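Local coordinates for 3-oxoacyl-[acyl-carrier-protein] synthase 3 (Micrococcus luteus NCTC 2665, PDB 4EWP), which probably catalyses the condensation that initiates fatty acid synthesis, joining an acetyl group from acetyl-CoA to malonyl-ACP with loss of carbon dioxide, at residues Q132-A135 / L136-G140; G263-P266 / E267-A270; P159-R162 / S163-F166; V150-L153 / S154-V157; S242-W246 / A247-M251. All coordinates share one frame; numbering follows the deposited sequence.

Contact 1 of 5, residues Q132-A135 / L136-G140; sequences QADA and LVRSG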
loop_
_atom_site.group_PDB
_atom_site.type_symbol
_atom_site.label_atom_id
_atom_site.label_comp_id
_atom_site.label_asym_id
_atom_site.label_seq_id
_atom_site.Cartn_x
_atom_site.Cartn_y
_atom_site.Cartn_z
ATOM N N GLN A 132 -1.855 10.544 4.681
ATOM C CA GLN A 132 -1.306 10.663 3.335
ATOM C C GLN A 132 -2.073 11.706 2.522
ATOM O O GLN A 132 -1.484 12.613 1.945
ATOM C CB GLN A 132 -1.324 9.299 2.639
ATOM C CG GLN A 132 -0.303 8.314 3.180
ATOM C CD GLN A 132 -0.557 6.912 2.686
ATOM O OE1 GLN A 132 -0.666 6.683 1.485
ATOM N NE2 GLN A 132 -0.662 5.969 3.605
ATOM N N ALA A 133 -3.395 11.577 2.516
ATOM C CA ALA A 133 -4.268 12.518 1.825
ATOM C C ALA A 133 -3.992 13.957 2.280
ATOM O O ALA A 133 -3.838 14.865 1.457
ATOM C CB ALA A 133 -5.744 12.146 2.066
ATOM N N ASP A 134 -3.926 14.153 3.593
ATOM C CA ASP A 134 -3.633 15.465 4.167
ATOM C C ASP A 134 -2.296 15.993 3.628
ATOM O O ASP A 134 -2.179 17.167 3.220
ATOM C CB ASP A 134 -3.618 15.356 5.700
ATOM C CG ASP A 134 -3.220 16.653 6.382
ATOM O OD1 ASP A 134 -3.855 17.692 6.125
ATOM O OD2 ASP A 134 -2.268 16.638 7.182
ATOM N N ALA A 135 -1.285 15.126 3.627
ATOM C CA ALA A 135 0.027 15.500 3.101
ATOM C C ALA A 135 -0.052 15.887 1.620
ATOM O O ALA A 135 0.546 16.878 1.202
ATOM C CB ALA A 135 1.036 14.369 3.297
ATOM N N LEU A 136 -0.773 15.086 0.836
ATOM C CA LEU A 136 -0.961 15.354 -0.589
ATOM C C LEU A 136 -1.644 16.710 -0.818
ATOM O O LEU A 136 -1.257 17.455 -1.698
ATOM C CB LEU A 136 -1.771 14.222 -1.253
ATOM C CG LEU A 136 -1.084 12.845 -1.329
ATOM C CD1 LEU A 136 -2.069 11.746 -1.791
ATOM C CD2 LEU A 136 0.156 12.865 -2.213
ATOM N N VAL A 137 -2.653 17.031 -0.011
ATOM C CA VAL A 137 -3.367 18.296 -0.158
ATOM C C VAL A 137 -2.489 19.475 0.266
ATOM O O VAL A 137 -2.391 20.466 -0.446
ATOM C CB VAL A 137 -4.697 18.290 0.660
ATOM C CG1 VAL A 137 -5.314 19.670 0.698
ATOM C CG2 VAL A 137 -5.695 17.271 0.077
ATOM N N ARG A 138 -1.827 19.366 1.415
ATOM C CA ARG A 138 -1.061 20.502 1.922
ATOM C C ARG A 138 0.272 20.740 1.206
ATOM O O ARG A 138 0.881 21.805 1.375
ATOM C CB ARG A 138 -0.886 20.440 3.444
ATOM C CG ARG A 138 -2.160 20.832 4.200
ATOM C CD ARG A 138 -1.969 20.849 5.722
ATOM N NE ARG A 138 -1.452 19.571 6.179
ATOM C CZ ARG A 138 -0.199 19.377 6.584
ATOM N NH1 ARG A 138 0.639 20.410 6.621
ATOM N NH2 ARG A 138 0.208 18.159 6.961
ATOM N N SER A 139 0.709 19.777 0.389
ATOM C CA SER A 139 1.911 19.976 -0.424
ATOM C C SER A 139 1.552 20.424 -1.839
ATOM O O SER A 139 2.437 20.631 -2.674
ATOM C CB SER A 139 2.776 18.709 -0.486
ATOM O OG SER A 139 2.064 17.630 -1.074
ATOM N N GLY A 140 0.255 20.556 -2.109
ATOM C CA GLY A 140 -0.217 20.997 -3.409
ATOM C C GLY A 140 -0.096 19.920 -4.483
ATOM O O GLY A 140 -0.189 20.208 -5.674
#
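The carboxylate of D134 lies at the edge of the R138 guanidinium, one helical turn further on. R138 grips it side-on with two nitrogens, NE to OD1 of D134 at 3.1 Å and NH2 to OD2 of D134 at 2.9 Å. Both oxygens stay close to the guanidinium plane, yet each is met from above its own carboxylate plane, the two planes being 33° apart, so this salt bridge is bidentate but not coplanar. The bend of the arginine at chi3 (-55°) turns its end back toward D134, whose CG stands anti to the backbone N (chi1 176°). Each partner has a second tie: D134 OD1 also meets the hydroxyl of S14, and R138 NH1 reaches the carbonyl of S139 of the second subunit, a bond that the other chain returns.

Below the ion pair the backbone is ordinary alpha-helix, with L136 N, V137 N and R138 N bonded to the carbonyls of Q132, A133 and D134. At the last turn A135 O takes the hydroxyl OG of S139 at 2.8 Å and, weakly, S139 N at 3.0 Å. G140 N returns to V137 O at 3.1 Å. A133 and V137 pack on V145 and V177 of the neighbouring strands, while A135 meets S139 of the second subunit. Positive phi at G140 completes a Schellman motif, the C-terminal stop of helix 125-138, set here in the dimer interface of this thiolase-like fold.

Contact 2 of 5, residues G263-P266 / E267-A270; sequences GVEP and EDLA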
loop_
_atom_site.group_PDB
_atom_site.type_symbol
_atom_site.label_atom_id
_atom_site.label_comp_id
_atom_site.label_asym_id
_atom_site.label_seq_id
_atom_site.Cartn_x
_atom_site.Cartn_y
_atom_site.Cartn_z
ATOM N N GLY A 263 -4.017 21.058 19.528
ATOM C CA GLY A 263 -4.309 22.234 20.324
ATOM C C GLY A 263 -5.733 22.226 20.858
ATOM O O GLY A 263 -6.423 23.248 20.856
ATOM N N VAL A 264 -6.163 21.065 21.341
ATOM C CA VAL A 264 -7.571 20.810 21.614
ATOM C C VAL A 264 -7.720 20.028 22.922
ATOM O O VAL A 264 -6.860 19.216 23.265
ATOM C CB VAL A 264 -8.202 20.050 20.399
ATOM C CG1 VAL A 264 -9.356 19.170 20.810
ATOM C CG2 VAL A 264 -8.611 21.035 19.302
ATOM N N GLU A 265 -8.786 20.301 23.670
ATOM C CA GLU A 265 -9.074 19.560 24.897
ATOM C C GLU A 265 -10.284 18.668 24.646
ATOM O O GLU A 265 -11.071 18.946 23.742
ATOM C CB GLU A 265 -9.369 20.522 26.048
ATOM C CG GLU A 265 -8.333 21.625 26.238
ATOM C CD GLU A 265 -7.158 21.202 27.108
ATOM O OE1 GLU A 265 -6.680 20.056 26.972
ATOM O OE2 GLU A 265 -6.715 22.026 27.939
ATOM N N PRO A 266 -10.444 17.594 25.440
ATOM C CA PRO A 266 -11.583 16.677 25.271
ATOM C C PRO A 266 -12.944 17.400 25.278
ATOM O O PRO A 266 -13.889 16.958 24.615
ATOM C CB PRO A 266 -11.464 15.755 26.487
ATOM C CG PRO A 266 -10.016 15.785 26.829
ATOM C CD PRO A 266 -9.584 17.198 26.568
ATOM N N GLU A 267 -13.016 18.509 26.012
ATOM C CA GLU A 267 -14.190 19.373 26.083
ATOM C C GLU A 267 -14.534 20.020 24.740
ATOM O O GLU A 267 -15.677 20.399 24.507
ATOM C CB GLU A 267 -13.954 20.477 27.125
ATOM C CG GLU A 267 -13.956 20.001 28.574
ATOM C CD GLU A 267 -12.814 19.027 28.932
ATOM O OE1 GLU A 267 -11.949 18.720 28.087
ATOM O OE2 GLU A 267 -12.774 18.557 30.089
ATOM N N ASP A 268 -13.533 20.165 23.875
ATOM C CA ASP A 268 -13.712 20.747 22.541
ATOM C C ASP A 268 -14.224 19.735 21.510
ATOM O O ASP A 268 -14.635 20.112 20.407
ATOM C CB ASP A 268 -12.394 21.350 22.052
ATOM C CG ASP A 268 -11.907 22.482 22.934
ATOM O OD1 ASP A 268 -12.759 23.305 23.342
ATOM O OD2 ASP A 268 -10.685 22.544 23.221
ATOM N N LEU A 269 -14.192 18.452 21.863
ATOM C CA LEU A 269 -14.636 17.390 20.950
ATOM C C LEU A 269 -16.159 17.294 20.872
ATOM O O LEU A 269 -16.843 17.406 21.884
ATOM C CB LEU A 269 -14.066 16.027 21.370
ATOM C CG LEU A 269 -12.545 15.842 21.299
ATOM C CD1 LEU A 269 -12.107 14.472 21.829
ATOM C CD2 LEU A 269 -12.065 16.036 19.860
ATOM N N ALA A 270 -16.689 17.086 19.670
ATOM C CA ALA A 270 -18.093 16.732 19.517
ATOM C C ALA A 270 -18.236 15.217 19.481
ATOM O O ALA A 270 -19.303 14.679 19.760
ATOM C CB ALA A 270 -18.667 17.332 18.259
#
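V264 and E265 meet D268 where two overlapping 3-10 turns lead from the end of helix 240-262 into strand 269-274. The backbone bonds define these turns: D268 N reaches E265 O at 2.8 Å, and L269 N reaches P266 O at 3.1 Å.

One side chain adds a polar clasp. D268 turns its carboxylate back so that OD2 accepts E265 N at 3.0 Å in a nearly straight bond (168°), on the anti side and somewhat out of the carboxylate plane. This is one half of the reciprocal pattern of a capping box. Were D268 replaced by an alanine, E265 N would probably lose this acceptor and the start of the turn be set free to fray.

The apolar contacts are light. V264 CG1 lies 3.9 Å from CB of D268 and 4.3 Å from CD2 of L269. V264 and L269 both continue onto L259 of the preceding helix, and V3 of the second subunit packs against V264 and D268.

E267 runs alongside the proline before it: its chain is bent at chi2 (64°), which brings OE1 beside the ring, 3.2 Å from CD of P266.

Contact 3 of 5, residues P159-R162 / S163-F166; sequences PTDR and SISF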
loop_
_atom_site.group_PDB
_atom_site.type_symbol
_atom_site.label_atom_id
_atom_site.label_comp_id
_atom_site.label_asym_id
_atom_site.label_seq_id
_atom_site.Cartn_x
_atom_site.Cartn_y
_atom_site.Cartn_z
ATOM N N PRO A 159 -13.329 -20.238 10.848
ATOM C CA PRO A 159 -14.574 -20.412 11.611
ATOM C C PRO A 159 -14.353 -21.117 12.956
ATOM O O PRO A 159 -15.193 -20.995 13.858
ATOM C CB PRO A 159 -15.434 -21.291 10.696
ATOM C CG PRO A 159 -14.834 -21.168 9.343
ATOM C CD PRO A 159 -13.372 -20.901 9.534
ATOM N N THR A 160 -13.249 -21.849 13.085
ATOM C CA THR A 160 -12.924 -22.526 14.337
ATOM C C THR A 160 -12.038 -21.666 15.238
ATOM O O THR A 160 -11.706 -22.072 16.353
ATOM C CB THR A 160 -12.208 -23.873 14.092
ATOM O OG1 THR A 160 -10.962 -23.642 13.421
ATOM C CG2 THR A 160 -13.074 -24.793 13.249
ATOM N N ASP A 161 -11.648 -20.486 14.754
ATOM C CA ASP A 161 -10.778 -19.595 15.527
ATOM C C ASP A 161 -11.531 -18.814 16.604
ATOM O O ASP A 161 -12.463 -18.060 16.297
ATOM C CB ASP A 161 -10.047 -18.621 14.594
ATOM C CG ASP A 161 -9.457 -17.426 15.334
ATOM O OD1 ASP A 161 -8.582 -17.642 16.208
ATOM O OD2 ASP A 161 -9.857 -16.272 15.024
ATOM N N ARG A 162 -11.127 -18.969 17.863
ATOM C CA ARG A 162 -11.746 -18.166 18.913
ATOM C C ARG A 162 -10.971 -16.907 19.320
ATOM O O ARG A 162 -11.369 -16.207 20.250
ATOM C CB ARG A 162 -12.153 -19.005 20.138
ATOM C CG ARG A 162 -11.412 -20.322 20.326
ATOM C CD ARG A 162 -12.236 -21.292 21.194
ATOM N NE ARG A 162 -12.937 -20.609 22.282
ATOM C CZ ARG A 162 -12.448 -20.457 23.510
ATOM N NH1 ARG A 162 -11.250 -20.948 23.807
ATOM N NH2 ARG A 162 -13.151 -19.816 24.441
ATOM N N SER A 163 -9.895 -16.582 18.613
ATOM C CA SER A 163 -9.157 -15.363 18.955
ATOM C C SER A 163 -9.733 -14.123 18.286
ATOM O O SER A 163 -9.721 -13.044 18.871
ATOM C CB SER A 163 -7.654 -15.483 18.659
ATOM O OG SER A 163 -7.378 -15.420 17.269
ATOM N N ILE A 164 -10.253 -14.263 17.071
ATOM C CA ILE A 164 -10.670 -13.072 16.328
ATOM C C ILE A 164 -11.802 -13.281 15.314
ATOM O O ILE A 164 -12.547 -12.347 15.016
ATOM C CB ILE A 164 -9.464 -12.448 15.590
ATOM C CG1 ILE A 164 -9.765 -11.009 15.150
ATOM C CG2 ILE A 164 -9.075 -13.315 14.414
ATOM C CD1 ILE A 164 -8.532 -10.218 14.766
ATOM N N SER A 165 -11.934 -14.495 14.786
ATOM C CA SER A 165 -12.859 -14.743 13.680
ATOM C C SER A 165 -14.228 -14.073 13.845
ATOM O O SER A 165 -14.673 -13.324 12.981
ATOM C CB SER A 165 -13.049 -16.248 13.470
ATOM O OG SER A 165 -13.803 -16.820 14.528
ATOM N N PHE A 166 -14.899 -14.349 14.955
ATOM C CA PHE A 166 -16.282 -13.911 15.116
ATOM C C PHE A 166 -16.410 -12.397 15.317
ATOM O O PHE A 166 -17.523 -11.865 15.272
ATOM C CB PHE A 166 -16.928 -14.644 16.282
ATOM C CG PHE A 166 -16.238 -14.399 17.583
ATOM C CD1 PHE A 166 -15.174 -15.199 17.975
ATOM C CD2 PHE A 166 -16.625 -13.346 18.393
ATOM C CE1 PHE A 166 -14.522 -14.968 19.167
ATOM C CE2 PHE A 166 -15.984 -13.105 19.589
ATOM C CZ PHE A 166 -14.925 -13.918 19.981
#
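D161 pushes its carboxylate into the bend made by S163, I164 and S165, with CB against CB of S165 and OD2 beside the CG2 methyl of I164. A chi1 of 163° swings CG away from its own amide, and the group faces the amides of the following residues. OD1 receives S163 N at 2.9 Å, which closes an Asx turn, and S163 OG at 2.7 Å. The hydroxyl uses the syn lone pair, whereas the amide comes from well above the carboxylate plane.

OD2 is shared by the next two amides, I164 N at 2.9 Å and S165 N at 2.7 Å, both from the same face of the plane but one on the syn and the other on the anti side. The backbone of D161 is held as well, since S165 OG donates to D161 O in the carbonyl plane at a short 2.5 Å. The F166 ring directs its edge toward the chain, CE1 lying 3.6 Å from R162 O; away from this contact the ring packs against W43 and I44 of helix 41-48.

I164 is a neighbour of the predicted active site, its side chain about 6 Å from that of N306 and about 7 Å from that of C123. Four donors on one carboxylate probably stabilise its negative charge, so D161 is likely to stay ionised and to hold this irregular loop in a fixed shape near the predicted catalytic residues.

Contact 4 of 5, residues V150-L153 / S154-V157; sequences VERL and SDVV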
loop_
_atom_site.group_PDB
_atom_site.type_symbol
_atom_site.label_atom_id
_atom_site.label_comp_id
_atom_site.label_asym_id
_atom_site.label_seq_id
_atom_site.Cartn_x
_atom_site.Cartn_y
_atom_site.Cartn_z
ATOM N N VAL A 150 -11.461 -0.341 3.363
ATOM C CA VAL A 150 -12.368 -1.381 2.860
ATOM C C VAL A 150 -11.792 -2.776 3.066
ATOM O O VAL A 150 -10.599 -2.991 2.889
ATOM C CB VAL A 150 -12.738 -1.147 1.356
ATOM C CG1 VAL A 150 -11.491 -0.934 0.498
ATOM C CG2 VAL A 150 -13.587 -2.288 0.804
ATOM N N GLU A 151 -12.638 -3.717 3.468
ATOM C CA GLU A 151 -12.187 -5.066 3.755
ATOM C C GLU A 151 -13.306 -6.067 3.536
ATOM O O GLU A 151 -14.467 -5.810 3.871
ATOM C CB GLU A 151 -11.742 -5.189 5.223
ATOM C CG GLU A 151 -10.678 -4.207 5.710
ATOM C CD GLU A 151 -9.278 -4.554 5.246
ATOM O OE1 GLU A 151 -9.127 -5.359 4.311
ATOM O OE2 GLU A 151 -8.314 -4.013 5.818
ATOM N N ARG A 152 -12.961 -7.220 2.986
ATOM C CA ARG A 152 -13.825 -8.377 3.127
ATOM C C ARG A 152 -13.073 -9.365 4.015
ATOM O O ARG A 152 -12.517 -10.360 3.542
ATOM C CB ARG A 152 -14.230 -8.993 1.772
ATOM C CG ARG A 152 -15.391 -10.013 1.916
ATOM C CD ARG A 152 -16.102 -10.332 0.605
ATOM N NE ARG A 152 -15.238 -11.022 -0.344
ATOM C CZ ARG A 152 -15.555 -11.280 -1.611
ATOM N NH1 ARG A 152 -16.731 -10.897 -2.111
ATOM N NH2 ARG A 152 -14.681 -11.910 -2.391
ATOM N N LEU A 153 -13.043 -9.055 5.307
ATOM C CA LEU A 153 -12.325 -9.855 6.292
ATOM C C LEU A 153 -12.851 -11.279 6.366
ATOM O O LEU A 153 -12.134 -12.187 6.785
ATOM C CB LEU A 153 -12.445 -9.211 7.675
ATOM C CG LEU A 153 -11.775 -7.856 7.890
ATOM C CD1 LEU A 153 -12.208 -7.267 9.204
ATOM C CD2 LEU A 153 -10.257 -8.015 7.861
ATOM N N SER A 154 -14.108 -11.483 5.983
ATOM C CA SER A 154 -14.680 -12.817 6.071
ATOM C C SER A 154 -13.924 -13.784 5.152
ATOM O O SER A 154 -14.004 -14.999 5.315
ATOM C CB SER A 154 -16.185 -12.803 5.771
ATOM O OG SER A 154 -16.447 -12.196 4.518
ATOM N N ASP A 155 -13.170 -13.249 4.197
ATOM C CA ASP A 155 -12.365 -14.115 3.331
ATOM C C ASP A 155 -11.154 -14.714 4.035
ATOM O O ASP A 155 -10.605 -15.710 3.560
ATOM C CB ASP A 155 -11.889 -13.380 2.079
ATOM C CG ASP A 155 -12.953 -13.298 1.031
ATOM O OD1 ASP A 155 -13.824 -14.201 0.999
ATOM O OD2 ASP A 155 -12.919 -12.325 0.251
ATOM N N VAL A 156 -10.741 -14.101 5.148
ATOM C CA VAL A 156 -9.575 -14.572 5.891
ATOM C C VAL A 156 -9.831 -14.943 7.371
ATOM O O VAL A 156 -8.922 -14.874 8.198
ATOM C CB VAL A 156 -8.417 -13.561 5.817
ATOM C CG1 VAL A 156 -7.786 -13.577 4.440
ATOM C CG2 VAL A 156 -8.910 -12.157 6.164
ATOM N N VAL A 157 -11.049 -15.349 7.708
ATOM C CA VAL A 157 -11.295 -15.858 9.053
ATOM C C VAL A 157 -11.351 -17.383 9.062
ATOM O O VAL A 157 -11.748 -18.007 8.081
ATOM C CB VAL A 157 -12.581 -15.279 9.686
ATOM C CG1 VAL A 157 -12.416 -13.795 9.964
ATOM C CG2 VAL A 157 -13.788 -15.534 8.805
#
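OD2 of D155 is gripped by two nitrogens of R152, strongly by NE at 2.7 Å and weakly by NH2 at 3.2 Å. This salt bridge spans the 3-10 turn that takes the chain off strand 144-152 in the N-terminal half of the thiolase-like fold. OD2 sits in the plane of the guanidinium, at its edge, while the carboxylate stands almost perpendicular to it (86°), NE reaching OD2 from above the carboxylate plane. The bend at chi3 of R152 (66°) presents NE to the aspartate.

Both charged groups have further partners: R152 NH1 bonds to the carbonyl of A58, and D155 OD1 makes a salt bridge with R210 of the second subunit. A leucine in place of R152 would probably leave OD2 of D155 without its mate and the carboxylate less firmly aimed at that neighbouring arginine.

The backbone closes the turn with D155 N to R152 O at 3.0 Å and V156 N to L153 O at 2.9 Å. S154 OG passes 3.6 Å from CG of R152 and bonds to D170. The L153 side chain comes about 5 Å from that of N306, a predicted active-site residue. CG2 of V156 rests 3.3 Å from the same L153 O that its own amide binds.

Contact 5 of 5, residues S242-W246 / A247-M251; sequences SVFRW and AVWSM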
loop_
_atom_site.group_PDB
_atom_site.type_symbol
_atom_site.label_atom_id
_atom_site.label_comp_id
_atom_site.label_asym_id
_atom_site.label_seq_id
_atom_site.Cartn_x
_atom_site.Cartn_y
_atom_site.Cartn_z
ATOM N N SER A 242 -2.999 -9.314 24.748
ATOM C CA SER A 242 -2.009 -8.296 24.387
ATOM C C SER A 242 -2.651 -7.133 23.642
ATOM O O SER A 242 -2.370 -5.966 23.935
ATOM C CB SER A 242 -0.865 -8.882 23.557
ATOM O OG SER A 242 -0.132 -9.798 24.334
ATOM N N VAL A 243 -3.523 -7.445 22.692
ATOM C CA VAL A 243 -4.203 -6.388 21.950
ATOM C C VAL A 243 -4.911 -5.420 22.889
ATOM O O VAL A 243 -4.789 -4.207 22.726
ATOM C CB VAL A 243 -5.202 -6.941 20.934
ATOM C CG1 VAL A 243 -6.061 -5.818 20.375
ATOM C CG2 VAL A 243 -4.458 -7.654 19.818
ATOM N N PHE A 244 -5.629 -5.956 23.879
ATOM C CA PHE A 244 -6.374 -5.111 24.825
ATOM C C PHE A 244 -5.463 -4.159 25.604
ATOM O O PHE A 244 -5.725 -2.955 25.670
ATOM C CB PHE A 244 -7.204 -5.951 25.799
ATOM C CG PHE A 244 -7.989 -5.122 26.792
ATOM C CD1 PHE A 244 -9.276 -4.683 26.491
ATOM C CD2 PHE A 244 -7.432 -4.764 28.017
ATOM C CE1 PHE A 244 -9.999 -3.914 27.402
ATOM C CE2 PHE A 244 -8.145 -3.991 28.923
ATOM C CZ PHE A 244 -9.435 -3.569 28.616
ATOM N N ARG A 245 -4.402 -4.696 26.202
ATOM C CA ARG A 245 -3.467 -3.868 26.965
ATOM C C ARG A 245 -2.877 -2.752 26.113
ATOM O O ARG A 245 -2.747 -1.612 26.562
ATOM C CB ARG A 245 -2.347 -4.711 27.582
ATOM C CG ARG A 245 -2.784 -5.473 28.798
ATOM C CD ARG A 245 -1.618 -6.115 29.516
ATOM N NE ARG A 245 -0.948 -7.102 28.689
ATOM C CZ ARG A 245 -1.263 -8.389 28.666
ATOM N NH1 ARG A 245 -2.244 -8.850 29.418
ATOM N NH2 ARG A 245 -0.600 -9.220 27.882
ATOM N N TRP A 246 -2.529 -3.078 24.877
ATOM C CA TRP A 246 -1.957 -2.084 23.966
ATOM C C TRP A 246 -3.043 -1.118 23.471
ATOM O O TRP A 246 -2.918 0.106 23.582
ATOM C CB TRP A 246 -1.256 -2.812 22.801
ATOM C CG TRP A 246 -0.732 -1.943 21.704
ATOM C CD1 TRP A 246 0.404 -1.191 21.730
ATOM C CD2 TRP A 246 -1.305 -1.761 20.395
ATOM N NE1 TRP A 246 0.563 -0.536 20.529
ATOM C CE2 TRP A 246 -0.472 -0.869 19.695
ATOM C CE3 TRP A 246 -2.440 -2.266 19.754
ATOM C CZ2 TRP A 246 -0.738 -0.468 18.392
ATOM C CZ3 TRP A 246 -2.709 -1.868 18.467
ATOM C CH2 TRP A 246 -1.857 -0.983 17.791
ATOM N N ALA A 247 -4.119 -1.687 22.940
ATOM C CA ALA A 247 -5.213 -0.914 22.351
ATOM C C ALA A 247 -5.728 0.200 23.250
ATOM O O ALA A 247 -6.107 1.274 22.773
ATOM C CB ALA A 247 -6.364 -1.838 21.981
ATOM N N VAL A 248 -5.780 -0.075 24.547
ATOM C CA VAL A 248 -6.347 0.858 25.510
ATOM C C VAL A 248 -5.286 1.766 26.124
ATOM O O VAL A 248 -5.362 2.979 25.989
ATOM C CB VAL A 248 -7.078 0.111 26.654
ATOM C CG1 VAL A 248 -7.508 1.089 27.739
ATOM C CG2 VAL A 248 -8.273 -0.655 26.109
ATOM N N TRP A 249 -4.298 1.174 26.791
ATOM C CA TRP A 249 -3.345 1.939 27.593
ATOM C C TRP A 249 -2.222 2.575 26.775
ATOM O O TRP A 249 -1.664 3.597 27.176
ATOM C CB TRP A 249 -2.780 1.053 28.703
ATOM C CG TRP A 249 -3.873 0.246 29.337
ATOM C CD1 TRP A 249 -4.127 -1.081 29.151
ATOM C CD2 TRP A 249 -4.898 0.731 30.197
ATOM N NE1 TRP A 249 -5.233 -1.459 29.865
ATOM C CE2 TRP A 249 -5.729 -0.362 30.516
ATOM C CE3 TRP A 249 -5.193 1.983 30.742
ATOM C CZ2 TRP A 249 -6.833 -0.245 31.353
ATOM C CZ3 TRP A 249 -6.284 2.097 31.575
ATOM C CH2 TRP A 249 -7.093 0.988 31.873
ATOM N N SER A 250 -1.899 1.992 25.622
ATOM C CA SER A 250 -0.915 2.608 24.741
ATOM C C SER A 250 -1.553 3.646 23.815
ATOM O O SER A 250 -1.062 4.769 23.680
ATOM C CB SER A 250 -0.170 1.543 23.936
ATOM O OG SER A 250 0.815 0.928 24.744
ATOM N N MET A 251 -2.656 3.267 23.183
ATOM C CA MET A 251 -3.364 4.174 22.307
ATOM C C MET A 251 -3.926 5.387 23.047
ATOM O O MET A 251 -4.085 6.449 22.461
ATOM C CB MET A 251 -4.449 3.435 21.531
ATOM C CG MET A 251 -3.876 2.416 20.535
ATOM S SD MET A 251 -2.743 3.110 19.294
ATOM C CE MET A 251 -1.126 2.838 20.020
#
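W246 starts with CB and CG close against A247 N, the next amide of the helix. With chi1 at 174° CG points away from the backbone N, which lays the indole along the next turn. On the pyrrole side, CD1 meets CB of S250 at 3.6 Å; on the other side, CE3 faces back to A247 N. Farther out, the M251 methyl approaches the indole obliquely at NE1, CE2 and CZ2, CE to CZ2 of W246 being 3.7 Å. The sulfur is oblique to the six-membered ring, SD lying 4.6 Å from its centroid, in a Met-aromatic contact reached through the bent methionine chain.

F244 and V248 form a second cluster. CG2 of V248 lies over the phenyl face in a CH-pi contact, 4.0 Å from the F244 ring centroid and 16° off the normal, while CG1 of V248 covers a face of W249. The W249 indole presents its edge to the backbone, CD1 being 3.0 Å from R245 O.

The helix widens beneath these side chains. W246 O accepts both S250 N at 3.0 Å and M251 N at 3.2 Å, the latter bond nearly straight on to the carbonyl. W246, A247 and M251 pack onto F336 of strand 330-337, and F244 and W249 face helix 279-288. A pi-type turn of this kind, set within helix 240-262, belongs here to the helical layer against the C-terminal sheet of the thiolase-like fold, with the side chain of A247 about 7 Å from that of H275, a predicted active-site residue.

How the contacts relate
Along the chain the order is contact 1, 4, 3, 5 and 2. Contacts 1, 4 and 3 belong to the N-terminal half: helix 125-138 precedes strand 144-152, and contact 4 spans the strand's end and the start of the loop carrying contact 3; their centres are about 13 Å apart and V157 touches S165. Contacts 5 and 2 follow helix 240-262 into strand 269-274 of the second sheet, centres about 22 Å apart. Contacts 1 and 3, about 38 Å between centres, lie on opposite sides of the chain's centre. Contacts 1, 2 and 4 reach the second subunit and 3, 4 and 5 come near predicted active-site residues; contact 4 thus borders both dimer interface and predicted catalytic centre.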